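Local coordinates for FBP protein (Leishmania major, PDB 5OEZ) that probably catalyses hydrolysis of fructose 1,6-bisphosphate to fructose 6-phosphate and phosphate, a magnesium-dependent step of gluconeogenesis, and binds the allosteric inhibitor AMP, at residues 10-15 with 177-182; 14-19 with 26-31; 304-309 with 316-321. One frame throughout, in Å; residues are numbered along the deposited sequence.

Contact 1. Residues 10-15 with 177-182; sequences TTLTQY and TNLVLT
Leu-12 reaches from the first turn of helix 12-18 onto two leucines of strand 177-182, Leu-179 and Leu-181, and each of its methyls takes one of them. CD1 of Leu-12 lies 3.7 Å from CD2 of Leu-181. On the other branch, CD2 of Leu-12 fits against the fork of Leu-179, 3.9 Å from its CD2 and 4.0 Å from its CD1. The Leu-12 and Leu-179 side chains run at about a right angle to each other, whereas Leu-181 comes in on a slant. Because Leu-179 and Leu-181 are two apart on the strand, both turn to the same side and share this one leucine. Leu-12 has CG opposite its own backbone N (chi1 177°), which carries the fork away from the helix toward the strand.

No hydrogen bond joins the two segments; the contact is purely apolar and buries 122 Å² in all. The helix start has its own local bonds: Thr-11 is the N-cap and forms a capping box with Gln-14. The N of Gln-14 donates to OG1 of Thr-11 at 3.1 Å, while the N of Thr-11 returns a bond of 3.0 Å to OE1 of Gln-14, arriving in the plane of the side-chain amide. The other end of that amide, NE2, bonds to Ser-87 of the second subunit.

Strand 177-182 runs between strands 167-173 and 187-193 in the large sheet of the N-terminal region. Leu-12 also packs on Phe-190 and Phe-199 of the next two strands and bonds to Phe-199 through the backbone. Leu-181 touches Met-32 of helix 27-47. Gln-36 of that helix packs on Leu-12 and bonds to OG1 of Thr-13, seating helix 12-18 against both the sheet and the longer helix.

Contact 2. Residues 14-19 with 26-31; sequences QYIIKS and GDFTLL
Ile-16, which packs across onto Phe-28 and Thr-29, offers its backbone O to the hydroxyl of Ser-19: OG donates to it over 3.0 Å. The donor stands above the carbonyl plane, 35° out of it. The serine hydroxyl folds back on the last turn, where Ser-19 leaves the helical backbone angles.

The two segments form an antiparallel helical pair joined by a short loop, and they carry much of the AMP site: Ile-16, Gly-26, Asp-27, Phe-28 and Thr-29 all bind the nucleotide in another crystal structure of this protein, though none is present in this chain. The short axes pass 9.7 Å apart at closest approach and run nearly antiparallel, at 167°. Gly-26 is the N-cap of the second helix. Further along, Phe-28 also packs on Tyr-113, another AMP residue, and Thr-29 meets Leu-30 of the second subunit, which places this pair at a subunit boundary.

Between the helices the packing is apolar apart from one hydroxyl. Phe-28 has CG opposite its backbone N (chi1 -171°), which swings the ring toward Ile-16 although the CA-CB bond does not point there. Ile-16 crosses it at about a right angle and brings both branches to the CD2-CE2 bond, approaching the ring obliquely: CD1 comes to 3.7 Å from CE2 of Phe-28, and CG2 to 3.8 Å from CD2 of the same ring. That CG2 methyl is shared, because it also sits 3.7 Å from OG1 of Thr-29, the two side chains sliding past each other in opposite directions. Ile-17 takes the neighbouring flank of the threonine, its CG1 methylene set astride the two branches, 3.9 Å from OG1 of Thr-29 and 4.0 Å from CG2 of Thr-29.

Contact 3. Residues 304-309 with 316-321; sequences GRILEQ and QRTPVY
Thr-318 receives Ile-306 and Gln-309 on one hydroxyl. Its OG1 is opposite the backbone N (chi1 175°), which leaves CG2 in the crowded position between N and the carbonyl carbon. Set this way, OG1 turns along its own strand and donates to O of Pro-319 at 2.7 Å, in the carbonyl plane and on a lone pair. The same oxygen accepts a weak bond from NE2 of Gln-309, long at 3.5 Å but nearly straight at 167°. Gln-309 reaches it with an extended chain beyond CG, crossing the threonine obliquely.

Ile-306 has CG1 beside its backbone N and folds CD1 round again (chi2 -64°). That single methyl does all the touching for the isoleucine: it lies 3.6 Å from OG1 of Thr-318 and 4.2 Å from CG1 of Val-320. Within segment 304-309, NH1 of Arg-305 holds Glu-308 OE2 in a salt bridge of 3.1 Å, while NH2 pairs with Glu-293.

Segment 304-309 lies in the loop between strands 298-300 and 317-323, an antiparallel pair of the C-terminal domain sheet. Val-320 packs on Tyr-268, which binds fructose 6-phosphate (absent here) in another structure of this protein.

In the fold
Contacts 1 and 2 are neighbours. They share helix 12-18, their centres lie about 10 Å apart, and they touch where CD2 of Leu-181 meets CD1 of Ile-16 at 3.8 Å. The sheet strand of contact 1 thus backs directly onto a residue of the AMP site that contact 2 carries. Contact 3 stands on the opposite side of the chain's centre, in the C-terminal domain, with its centre about 27 Å from that of contact 1 and about 29 Å from that of contact 2; the nearest atoms are about 9 Å and about 15 Å apart. It holds no residue of the AMP site and only adjoins the sugar site, through Tyr-268.

Contact 1. Residues 10-15 with 177-182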
ATOM      1  N   THR C  10     -10.228   9.548 -13.911  1.00 67.29           N
ATOM      2  CA  THR C  10     -10.718  10.880 -13.524  1.00 63.48           C
ATOM      3  C   THR C  10     -10.597  11.083 -12.013  1.00 52.72           C
ATOM      4  O   THR C  10     -11.347  10.474 -11.249  1.00 50.69           O
ATOM      5  CB  THR C  10     -12.189  11.074 -13.948  1.00 72.10           C
ATOM      6  OG1 THR C  10     -12.303  10.887 -15.364  1.00 81.73           O
ATOM      7  CG2 THR C  10     -12.713  12.483 -13.584  1.00 78.28           C
ATOM      8  N   THR C  11      -9.676  11.948 -11.588  1.00 49.11           N
ATOM      9  CA  THR C  11      -9.519  12.245 -10.170  1.00 46.26           C
ATOM     10  C   THR C  11     -10.532  13.296  -9.677  1.00 47.43           C
ATOM     11  O   THR C  11     -11.130  14.046 -10.459  1.00 51.51           O
ATOM     12  CB  THR C  11      -8.110  12.733  -9.806  1.00 46.79           C
ATOM     13  OG1 THR C  11      -7.888  14.048 -10.343  1.00 48.12           O
ATOM     14  CG2 THR C  11      -7.046  11.747 -10.310  1.00 54.20           C
ATOM     15  N   LEU C  12     -10.718  13.322  -8.362  1.00 47.33           N
ATOM     16  CA  LEU C  12     -11.589  14.299  -7.699  1.00 45.22           C
ATOM     17  C   LEU C  12     -11.156  15.731  -7.999  1.00 43.88           C
ATOM     18  O   LEU C  12     -11.962  16.562  -8.392  1.00 44.00           O
ATOM     19  CB  LEU C  12     -11.611  14.056  -6.196  1.00 44.27           C
ATOM     20  CG  LEU C  12     -12.417  15.036  -5.328  1.00 52.22           C
ATOM     21  CD1 LEU C  12     -13.793  15.342  -5.903  1.00 48.75           C
ATOM     22  CD2 LEU C  12     -12.567  14.479  -3.915  1.00 46.91           C
ATOM     23  N   THR C  13      -9.860  15.979  -7.886  1.00 44.73           N
ATOM     24  CA  THR C  13      -9.272  17.262  -8.246  1.00 47.26           C
ATOM     25  C   THR C  13      -9.606  17.674  -9.684  1.00 50.51           C
ATOM     26  O   THR C  13      -9.922  18.840  -9.930  1.00 54.97           O
ATOM     27  CB  THR C  13      -7.747  17.223  -8.010  1.00 45.62           C
ATOM     28  OG1 THR C  13      -7.507  17.122  -6.608  1.00 46.08           O
ATOM     29  CG2 THR C  13      -7.056  18.458  -8.539  1.00 51.72           C
ATOM     30  N   GLN C  14      -9.470  16.748 -10.633  1.00 49.74           N
ATOM     31  CA  GLN C  14      -9.798  17.032 -12.035  1.00 52.93           C
ATOM     32  C   GLN C  14     -11.275  17.373 -12.176  1.00 51.98           C
ATOM     33  O   GLN C  14     -11.625  18.303 -12.874  1.00 54.93           O
ATOM     34  CB  GLN C  14      -9.511  15.828 -12.933  1.00 54.37           C
ATOM     35  CG  GLN C  14      -8.100  15.708 -13.457  1.00 55.14           C
ATOM     36  CD  GLN C  14      -7.923  14.424 -14.261  1.00 56.34           C
ATOM     37  OE1 GLN C  14      -8.381  13.348 -13.858  1.00 55.16           O
ATOM     38  NE2 GLN C  14      -7.258  14.528 -15.393  1.00 58.49           N
ATOM     39  N   TYR C  15     -12.122  16.573 -11.545  1.00 50.54           N
ATOM     40  CA  TYR C  15     -13.568  16.776 -11.580  1.00 58.73           C
ATOM     41  C   TYR C  15     -13.954  18.184 -11.069  1.00 54.95           C
ATOM     42  O   TYR C  15     -14.734  18.874 -11.698  1.00 53.35           O
ATOM     43  CB  TYR C  15     -14.265  15.664 -10.767  1.00 60.13           C
ATOM     44  CG  TYR C  15     -15.768  15.805 -10.609  1.00 63.16           C
ATOM     45  CD1 TYR C  15     -16.326  16.506  -9.528  1.00 76.56           C
ATOM     46  CD2 TYR C  15     -16.632  15.244 -11.540  1.00 81.37           C
ATOM     47  CE1 TYR C  15     -17.701  16.642  -9.391  1.00 88.68           C
ATOM     48  CE2 TYR C  15     -18.008  15.377 -11.416  1.00 81.17           C
ATOM     49  CZ  TYR C  15     -18.533  16.075 -10.347  1.00 90.33           C
ATOM     50  OH  TYR C  15     -19.891  16.203 -10.245  1.00111.59           O
ATOM     51  N   THR C 177     -12.419   3.227   0.978  1.00 43.99           N
ATOM     52  CA  THR C 177     -12.590   4.580   1.474  1.00 44.22           C
ATOM     53  C   THR C 177     -13.325   5.377   0.385  1.00 44.97           C
ATOM     54  O   THR C 177     -12.805   5.528  -0.717  1.00 47.17           O
ATOM     55  CB  THR C 177     -11.237   5.213   1.784  1.00 44.17           C
ATOM     56  OG1 THR C 177     -10.514   4.335   2.650  1.00 48.37           O
ATOM     57  CG2 THR C 177     -11.388   6.574   2.451  1.00 47.03           C
ATOM     58  N   ASN C 178     -14.540   5.833   0.698  1.00 41.37           N
ATOM     59  CA  ASN C 178     -15.381   6.575  -0.226  1.00 37.28           C
ATOM     60  C   ASN C 178     -15.461   8.009   0.172  1.00 40.00           C
ATOM     61  O   ASN C 178     -15.363   8.326   1.345  1.00 42.80           O
ATOM     62  CB  ASN C 178     -16.773   6.028  -0.215  1.00 36.95           C
ATOM     63  CG  ASN C 178     -16.833   4.598  -0.700  1.00 46.25           C
ATOM     64  OD1 ASN C 178     -17.331   3.706  -0.004  1.00 56.87           O
ATOM     65  ND2 ASN C 178     -16.343   4.372  -1.903  1.00 42.22           N
ATOM     66  N   LEU C 179     -15.600   8.876  -0.821  1.00 37.43           N
ATOM     67  CA  LEU C 179     -15.817  10.287  -0.608  1.00 38.23           C
ATOM     68  C   LEU C 179     -16.994  10.688  -1.464  1.00 41.42           C
ATOM     69  O   LEU C 179     -16.966  10.509  -2.677  1.00 42.40           O
ATOM     70  CB  LEU C 179     -14.570  11.097  -0.965  1.00 45.08           C
ATOM     71  CG  LEU C 179     -14.499  12.518  -0.403  1.00 45.29           C
ATOM     72  CD1 LEU C 179     -13.050  12.925  -0.216  1.00 51.41           C
ATOM     73  CD2 LEU C 179     -15.220  13.516  -1.295  1.00 48.01           C
ATOM     74  N   VAL C 180     -18.040  11.209  -0.829  1.00 38.78           N
ATOM     75  CA  VAL C 180     -19.277  11.572  -1.511  1.00 36.78           C
ATOM     76  C   VAL C 180     -19.456  13.067  -1.308  1.00 41.93           C
ATOM     77  O   VAL C 180     -19.287  13.561  -0.200  1.00 39.23           O
ATOM     78  CB  VAL C 180     -20.444  10.765  -0.920  1.00 40.53           C
ATOM     79  CG1 VAL C 180     -21.783  11.173  -1.512  1.00 40.95           C
ATOM     80  CG2 VAL C 180     -20.205   9.273  -1.153  1.00 44.76           C
ATOM     81  N   LEU C 181     -19.833  13.774  -2.361  1.00 36.16           N
ATOM     82  CA  LEU C 181     -19.713  15.215  -2.399  1.00 39.90           C
ATOM     83  C   LEU C 181     -20.837  15.828  -3.210  1.00 39.61           C
ATOM     84  O   LEU C 181     -21.281  15.223  -4.196  1.00 36.59           O
ATOM     85  CB  LEU C 181     -18.367  15.527  -3.076  1.00 59.29           C
ATOM     86  CG  LEU C 181     -17.950  16.969  -3.338  1.00 57.87           C
ATOM     87  CD1 LEU C 181     -17.801  17.754  -2.040  1.00 77.21           C
ATOM     88  CD2 LEU C 181     -16.644  16.966  -4.104  1.00 60.05           C
ATOM     89  N   THR C 182     -21.281  17.029  -2.836  1.00 37.79           N
ATOM     90  CA  THR C 182     -22.176  17.829  -3.684  1.00 41.48           C
ATOM     91  C   THR C 182     -21.741  19.287  -3.666  1.00 44.37           C
ATOM     92  O   THR C 182     -21.238  19.763  -2.649  1.00 49.10           O
ATOM     93  CB  THR C 182     -23.680  17.721  -3.271  1.00 51.35           C
ATOM     94  OG1 THR C 182     -24.503  18.459  -4.198  1.00 50.80           O
ATOM     95  CG2 THR C 182     -23.947  18.254  -1.864  1.00 51.89           C
TER

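Contact 2. Residues 14-19 with 26-31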
ATOM      1  N   GLN C  14      -9.470  16.748 -10.633  1.00 49.74           N
ATOM      2  CA  GLN C  14      -9.798  17.032 -12.035  1.00 52.93           C
ATOM      3  C   GLN C  14     -11.275  17.373 -12.176  1.00 51.98           C
ATOM      4  O   GLN C  14     -11.625  18.303 -12.874  1.00 54.93           O
ATOM      5  CB  GLN C  14      -9.511  15.828 -12.933  1.00 54.37           C
ATOM      6  CG  GLN C  14      -8.100  15.708 -13.457  1.00 55.14           C
ATOM      7  CD  GLN C  14      -7.923  14.424 -14.261  1.00 56.34           C
ATOM      8  OE1 GLN C  14      -8.381  13.348 -13.858  1.00 55.16           O
ATOM      9  NE2 GLN C  14      -7.258  14.528 -15.393  1.00 58.49           N
ATOM     10  N   TYR C  15     -12.122  16.573 -11.545  1.00 50.54           N
ATOM     11  CA  TYR C  15     -13.568  16.776 -11.580  1.00 58.73           C
ATOM     12  C   TYR C  15     -13.954  18.184 -11.069  1.00 54.95           C
ATOM     13  O   TYR C  15     -14.734  18.874 -11.698  1.00 53.35           O
ATOM     14  CB  TYR C  15     -14.265  15.664 -10.767  1.00 60.13           C
ATOM     15  CG  TYR C  15     -15.768  15.805 -10.609  1.00 63.16           C
ATOM     16  CD1 TYR C  15     -16.326  16.506  -9.528  1.00 76.56           C
ATOM     17  CD2 TYR C  15     -16.632  15.244 -11.540  1.00 81.37           C
ATOM     18  CE1 TYR C  15     -17.701  16.642  -9.391  1.00 88.68           C
ATOM     19  CE2 TYR C  15     -18.008  15.377 -11.416  1.00 81.17           C
ATOM     20  CZ  TYR C  15     -18.533  16.075 -10.347  1.00 90.33           C
ATOM     21  OH  TYR C  15     -19.891  16.203 -10.245  1.00111.59           O
ATOM     22  N   ILE C  16     -13.365  18.596  -9.951  1.00 51.17           N
ATOM     23  CA  ILE C  16     -13.616  19.914  -9.353  1.00 52.19           C
ATOM     24  C   ILE C  16     -13.182  21.044 -10.289  1.00 61.41           C
ATOM     25  O   ILE C  16     -13.927  22.011 -10.476  1.00 64.25           O
ATOM     26  CB  ILE C  16     -12.880  20.079  -8.002  1.00 52.80           C
ATOM     27  CG1 ILE C  16     -13.396  19.087  -6.950  1.00 56.37           C
ATOM     28  CG2 ILE C  16     -12.992  21.495  -7.463  1.00 58.00           C
ATOM     29  CD1 ILE C  16     -14.790  19.333  -6.456  1.00 58.99           C
ATOM     30  N   ILE C  17     -11.983  20.922 -10.862  1.00 64.87           N
ATOM     31  CA  ILE C  17     -11.432  21.955 -11.758  1.00 67.48           C
ATOM     32  C   ILE C  17     -12.295  22.106 -13.004  1.00 67.35           C
ATOM     33  O   ILE C  17     -12.571  23.222 -13.426  1.00 67.32           O
ATOM     34  CB  ILE C  17      -9.957  21.656 -12.160  1.00 64.16           C
ATOM     35  CG1 ILE C  17      -9.044  21.828 -10.942  1.00 60.24           C
ATOM     36  CG2 ILE C  17      -9.483  22.579 -13.280  1.00 60.12           C
ATOM     37  CD1 ILE C  17      -7.653  21.262 -11.125  1.00 62.63           C
ATOM     38  N   LYS C  18     -12.688  20.975 -13.588  1.00 69.50           N
ATOM     39  CA  LYS C  18     -13.507  20.952 -14.788  1.00 68.57           C
ATOM     40  C   LYS C  18     -14.881  21.569 -14.529  1.00 69.64           C
ATOM     41  O   LYS C  18     -15.403  22.296 -15.368  1.00 82.90           O
ATOM     42  CB  LYS C  18     -13.624  19.513 -15.326  1.00 71.58           C
ATOM     43  CG  LYS C  18     -14.382  19.410 -16.655  1.00 87.91           C
ATOM     44  CD  LYS C  18     -13.567  20.046 -17.806  1.00 95.83           C
ATOM     45  CE  LYS C  18     -14.284  20.669 -18.972  1.00103.14           C
ATOM     46  NZ  LYS C  18     -14.965  19.650 -19.785  1.00107.19           N
ATOM     47  N   SER C  19     -15.433  21.320 -13.347  1.00 78.46           N
ATOM     48  CA  SER C  19     -16.774  21.788 -12.989  1.00 79.88           C
ATOM     49  C   SER C  19     -16.866  23.256 -12.529  1.00 79.57           C
ATOM     50  O   SER C  19     -17.924  23.674 -12.093  1.00 75.86           O
ATOM     51  CB  SER C  19     -17.343  20.897 -11.885  1.00 77.88           C
ATOM     52  OG  SER C  19     -16.777  21.248 -10.640  1.00 80.05           O
ATOM     53  N   GLY C  26     -10.335  29.722  -7.848  1.00125.58           N
ATOM     54  CA  GLY C  26      -9.678  28.461  -7.465  1.00 99.83           C
ATOM     55  C   GLY C  26      -9.597  28.170  -5.972  1.00 82.92           C
ATOM     56  O   GLY C  26      -8.935  27.214  -5.568  1.00 78.19           O
ATOM     57  N   ASP C  27     -10.258  28.991  -5.155  1.00 73.40           N
ATOM     58  CA  ASP C  27     -10.349  28.759  -3.711  1.00 67.94           C
ATOM     59  C   ASP C  27     -10.929  27.374  -3.408  1.00 56.37           C
ATOM     60  O   ASP C  27     -10.439  26.668  -2.534  1.00 58.84           O
ATOM     61  CB  ASP C  27     -11.222  29.829  -3.026  1.00 76.94           C
ATOM     62  CG  ASP C  27     -10.432  31.066  -2.598  1.00 98.71           C
ATOM     63  OD1 ASP C  27      -9.530  31.499  -3.353  1.00107.44           O
ATOM     64  OD2 ASP C  27     -10.727  31.604  -1.495  1.00 99.22           O
ATOM     65  N   PHE C  28     -11.948  26.974  -4.156  1.00 52.76           N
ATOM     66  CA  PHE C  28     -12.658  25.732  -3.866  1.00 56.97           C
ATOM     67  C   PHE C  28     -11.773  24.506  -4.129  1.00 51.11           C
ATOM     68  O   PHE C  28     -11.825  23.517  -3.383  1.00 54.71           O
ATOM     69  CB  PHE C  28     -13.984  25.649  -4.652  1.00 54.60           C
ATOM     70  CG  PHE C  28     -14.865  24.500  -4.230  1.00 52.58           C
ATOM     71  CD1 PHE C  28     -15.359  24.435  -2.942  1.00 53.27           C
ATOM     72  CD2 PHE C  28     -15.189  23.479  -5.119  1.00 50.26           C
ATOM     73  CE1 PHE C  28     -16.152  23.371  -2.541  1.00 55.03           C
ATOM     74  CE2 PHE C  28     -15.978  22.417  -4.729  1.00 52.69           C
ATOM     75  CZ  PHE C  28     -16.467  22.362  -3.436  1.00 53.18           C
ATOM     76  N   THR C  29     -10.980  24.571  -5.189  1.00 51.20           N
ATOM     77  CA  THR C  29     -10.016  23.533  -5.500  1.00 46.08           C
ATOM     78  C   THR C  29      -9.031  23.338  -4.351  1.00 43.66           C
ATOM     79  O   THR C  29      -8.771  22.201  -3.936  1.00 42.70           O
ATOM     80  CB  THR C  29      -9.286  23.883  -6.805  1.00 51.08           C
ATOM     81  OG1 THR C  29     -10.242  23.928  -7.865  1.00 49.49           O
ATOM     82  CG2 THR C  29      -8.227  22.839  -7.172  1.00 55.90           C
ATOM     83  N   LEU C  30      -8.477  24.436  -3.844  1.00 44.99           N
ATOM     84  CA  LEU C  30      -7.532  24.353  -2.735  1.00 48.28           C
ATOM     85  C   LEU C  30      -8.201  23.788  -1.491  1.00 54.29           C
ATOM     86  O   LEU C  30      -7.603  22.966  -0.795  1.00 54.78           O
ATOM     87  CB  LEU C  30      -6.875  25.705  -2.440  1.00 52.57           C
ATOM     88  CG  LEU C  30      -6.039  26.361  -3.548  1.00 57.53           C
ATOM     89  CD1 LEU C  30      -5.270  27.558  -2.998  1.00 58.13           C
ATOM     90  CD2 LEU C  30      -5.089  25.382  -4.207  1.00 60.41           C
ATOM     91  N   LEU C  31      -9.444  24.202  -1.226  1.00 49.28           N
ATOM     92  CA  LEU C  31     -10.209  23.636  -0.116  1.00 48.55           C
ATOM     93  C   LEU C  31     -10.355  22.108  -0.242  1.00 42.94           C
ATOM     94  O   LEU C  31     -10.109  21.375   0.703  1.00 39.18           O
ATOM     95  CB  LEU C  31     -11.593  24.275  -0.030  1.00 52.40           C
ATOM     96  CG  LEU C  31     -12.483  23.832   1.133  1.00 52.37           C
ATOM     97  CD1 LEU C  31     -11.989  24.479   2.413  1.00 64.22           C
ATOM     98  CD2 LEU C  31     -13.931  24.228   0.884  1.00 57.05           C
TER

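Contact 3. Residues 304-309 with 316-321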
ATOM      1  N   GLY C 304     -40.412  20.252   9.184  1.00 52.89           N
ATOM      2  CA  GLY C 304     -40.057  20.487   7.788  1.00 51.65           C
ATOM      3  C   GLY C 304     -38.596  20.214   7.507  1.00 51.84           C
ATOM      4  O   GLY C 304     -37.899  19.547   8.288  1.00 44.17           O
ATOM      5  N   ARG C 305     -38.145  20.766   6.390  1.00 52.46           N
ATOM      6  CA  ARG C 305     -36.800  20.547   5.886  1.00 56.70           C
ATOM      7  C   ARG C 305     -35.750  21.005   6.877  1.00 49.99           C
ATOM      8  O   ARG C 305     -35.825  22.117   7.386  1.00 47.88           O
ATOM      9  CB  ARG C 305     -36.599  21.308   4.561  1.00 56.08           C
ATOM     10  CG  ARG C 305     -37.400  20.757   3.385  1.00 54.37           C
ATOM     11  CD  ARG C 305     -37.359  21.710   2.207  1.00 54.28           C
ATOM     12  NE  ARG C 305     -36.019  21.787   1.623  1.00 54.99           N
ATOM     13  CZ  ARG C 305     -35.501  22.836   0.981  1.00 56.28           C
ATOM     14  NH1 ARG C 305     -36.171  23.972   0.815  1.00 61.29           N
ATOM     15  NH2 ARG C 305     -34.270  22.758   0.499  1.00 58.42           N
ATOM     16  N   ILE C 306     -34.760  20.146   7.117  1.00 44.89           N
ATOM     17  CA  ILE C 306     -33.578  20.494   7.906  1.00 42.25           C
ATOM     18  C   ILE C 306     -32.919  21.776   7.372  1.00 44.50           C
ATOM     19  O   ILE C 306     -32.531  22.648   8.154  1.00 48.97           O
ATOM     20  CB  ILE C 306     -32.519  19.356   7.873  1.00 43.84           C
ATOM     21  CG1 ILE C 306     -33.028  18.074   8.550  1.00 44.14           C
ATOM     22  CG2 ILE C 306     -31.207  19.777   8.534  1.00 42.51           C
ATOM     23  CD1 ILE C 306     -33.307  18.189  10.032  1.00 51.67           C
ATOM     24  N   LEU C 307     -32.789  21.874   6.047  1.00 47.78           N
ATOM     25  CA  LEU C 307     -32.114  23.005   5.403  1.00 46.57           C
ATOM     26  C   LEU C 307     -32.808  24.339   5.597  1.00 47.94           C
ATOM     27  O   LEU C 307     -32.150  25.379   5.539  1.00 55.71           O
ATOM     28  CB  LEU C 307     -31.901  22.742   3.910  1.00 47.18           C
ATOM     29  CG  LEU C 307     -30.970  21.569   3.556  1.00 52.13           C
ATOM     30  CD1 LEU C 307     -30.813  21.462   2.046  1.00 53.11           C
ATOM     31  CD2 LEU C 307     -29.608  21.697   4.225  1.00 51.04           C
ATOM     32  N   GLU C 308     -34.109  24.316   5.866  1.00 51.52           N
ATOM     33  CA  GLU C 308     -34.874  25.552   6.159  1.00 58.83           C
ATOM     34  C   GLU C 308     -34.814  26.023   7.626  1.00 52.85           C
ATOM     35  O   GLU C 308     -35.324  27.090   7.921  1.00 55.43           O
ATOM     36  CB  GLU C 308     -36.345  25.405   5.743  1.00 53.84           C
ATOM     37  CG  GLU C 308     -36.589  25.416   4.238  1.00 64.72           C
ATOM     38  CD  GLU C 308     -38.052  25.170   3.853  1.00 80.79           C
ATOM     39  OE1 GLU C 308     -38.910  25.020   4.754  1.00107.13           O
ATOM     40  OE2 GLU C 308     -38.351  25.115   2.638  1.00 84.36           O
ATOM     41  N   GLN C 309     -34.194  25.265   8.531  1.00 51.96           N
ATOM     42  CA  GLN C 309     -34.117  25.686   9.941  1.00 50.50           C
ATOM     43  C   GLN C 309     -33.125  26.823  10.130  1.00 54.94           C
ATOM     44  O   GLN C 309     -32.057  26.831   9.515  1.00 59.61           O
ATOM     45  CB  GLN C 309     -33.719  24.533  10.851  1.00 46.67           C
ATOM     46  CG  GLN C 309     -34.739  23.406  10.907  1.00 51.52           C
ATOM     47  CD  GLN C 309     -34.241  22.212  11.711  1.00 62.06           C
ATOM     48  OE1 GLN C 309     -33.296  22.324  12.498  1.00 63.33           O
ATOM     49  NE2 GLN C 309     -34.893  21.062  11.538  1.00 63.43           N
ATOM     50  N   GLN C 316     -26.509  23.698  18.202  1.00 59.82           N
ATOM     51  CA  GLN C 316     -27.924  23.345  18.251  1.00 60.85           C
ATOM     52  C   GLN C 316     -28.157  21.981  17.583  1.00 60.81           C
ATOM     53  O   GLN C 316     -27.365  21.524  16.755  1.00 49.41           O
ATOM     54  CB  GLN C 316     -28.789  24.482  17.681  1.00 67.28           C
ATOM     55  CG  GLN C 316     -29.453  24.281  16.337  1.00 66.74           C
ATOM     56  CD  GLN C 316     -30.113  25.567  15.838  1.00 63.42           C
ATOM     57  OE1 GLN C 316     -29.527  26.651  15.914  1.00 62.58           O
ATOM     58  NE2 GLN C 316     -31.334  25.458  15.341  1.00 60.38           N
ATOM     59  N   ARG C 317     -29.237  21.327  17.989  1.00 57.09           N
ATOM     60  CA  ARG C 317     -29.521  19.967  17.586  1.00 52.21           C
ATOM     61  C   ARG C 317     -30.903  19.794  17.016  1.00 51.37           C
ATOM     62  O   ARG C 317     -31.750  20.678  17.128  1.00 52.85           O
ATOM     63  CB  ARG C 317     -29.421  19.053  18.773  1.00 56.11           C
ATOM     64  CG  ARG C 317     -28.073  19.083  19.444  1.00 57.93           C
ATOM     65  CD  ARG C 317     -27.995  17.951  20.427  1.00 59.62           C
ATOM     66  NE  ARG C 317     -26.691  17.964  21.093  1.00 59.02           N
ATOM     67  CZ  ARG C 317     -25.828  16.959  21.231  1.00 67.52           C
ATOM     68  NH1 ARG C 317     -26.087  15.764  20.737  1.00 65.76           N
ATOM     69  NH2 ARG C 317     -24.684  17.147  21.908  1.00 75.01           N
ATOM     70  N   THR C 318     -31.098  18.645  16.373  1.00 46.68           N
ATOM     71  CA  THR C 318     -32.347  18.323  15.705  1.00 51.99           C
ATOM     72  C   THR C 318     -32.471  16.803  15.582  1.00 51.76           C
ATOM     73  O   THR C 318     -31.460  16.145  15.398  1.00 45.49           O
ATOM     74  CB  THR C 318     -32.420  18.989  14.286  1.00 47.96           C
ATOM     75  OG1 THR C 318     -33.602  18.567  13.597  1.00 50.63           O
ATOM     76  CG2 THR C 318     -31.205  18.657  13.421  1.00 43.19           C
ATOM     77  N   PRO C 319     -33.706  16.263  15.654  1.00 51.70           N
ATOM     78  CA  PRO C 319     -33.939  14.913  15.138  1.00 46.29           C
ATOM     79  C   PRO C 319     -33.901  14.905  13.620  1.00 40.96           C
ATOM     80  O   PRO C 319     -33.955  15.963  12.991  1.00 48.11           O
ATOM     81  CB  PRO C 319     -35.358  14.591  15.623  1.00 47.80           C
ATOM     82  CG  PRO C 319     -36.029  15.910  15.657  1.00 57.55           C
ATOM     83  CD  PRO C 319     -34.975  16.920  16.041  1.00 50.12           C
ATOM     84  N   VAL C 320     -33.778  13.720  13.022  1.00 44.50           N
ATOM     85  CA  VAL C 320     -33.705  13.598  11.561  1.00 45.59           C
ATOM     86  C   VAL C 320     -34.489  12.380  11.080  1.00 40.20           C
ATOM     87  O   VAL C 320     -34.470  11.325  11.719  1.00 37.41           O
ATOM     88  CB  VAL C 320     -32.228  13.503  11.017  1.00 48.96           C
ATOM     89  CG1 VAL C 320     -31.402  14.722  11.427  1.00 48.75           C
ATOM     90  CG2 VAL C 320     -31.538  12.226  11.479  1.00 45.46           C
ATOM     91  N   TYR C 321     -35.128  12.552   9.926  1.00 34.40           N
ATOM     92  CA  TYR C 321     -35.757  11.497   9.160  1.00 36.37           C
ATOM     93  C   TYR C 321     -35.310  11.703   7.709  1.00 34.42           C
ATOM     94  O   TYR C 321     -35.769  12.627   7.029  1.00 44.72           O
ATOM     95  CB  TYR C 321     -37.282  11.581   9.311  1.00 33.62           C
ATOM     96  CG  TYR C 321     -37.716  11.795  10.741  1.00 33.72           C
ATOM     97  CD1 TYR C 321     -37.877  13.082  11.237  1.00 39.95           C
ATOM     98  CD2 TYR C 321     -37.910  10.726  11.613  1.00 38.13           C
ATOM     99  CE1 TYR C 321     -38.240  13.298  12.547  1.00 37.28           C
ATOM    100  CE2 TYR C 321     -38.275  10.935  12.932  1.00 37.15           C
ATOM    101  CZ  TYR C 321     -38.457  12.220  13.390  1.00 35.81           C
ATOM    102  OH  TYR C 321     -38.811  12.474  14.696  1.00 38.71           O
TER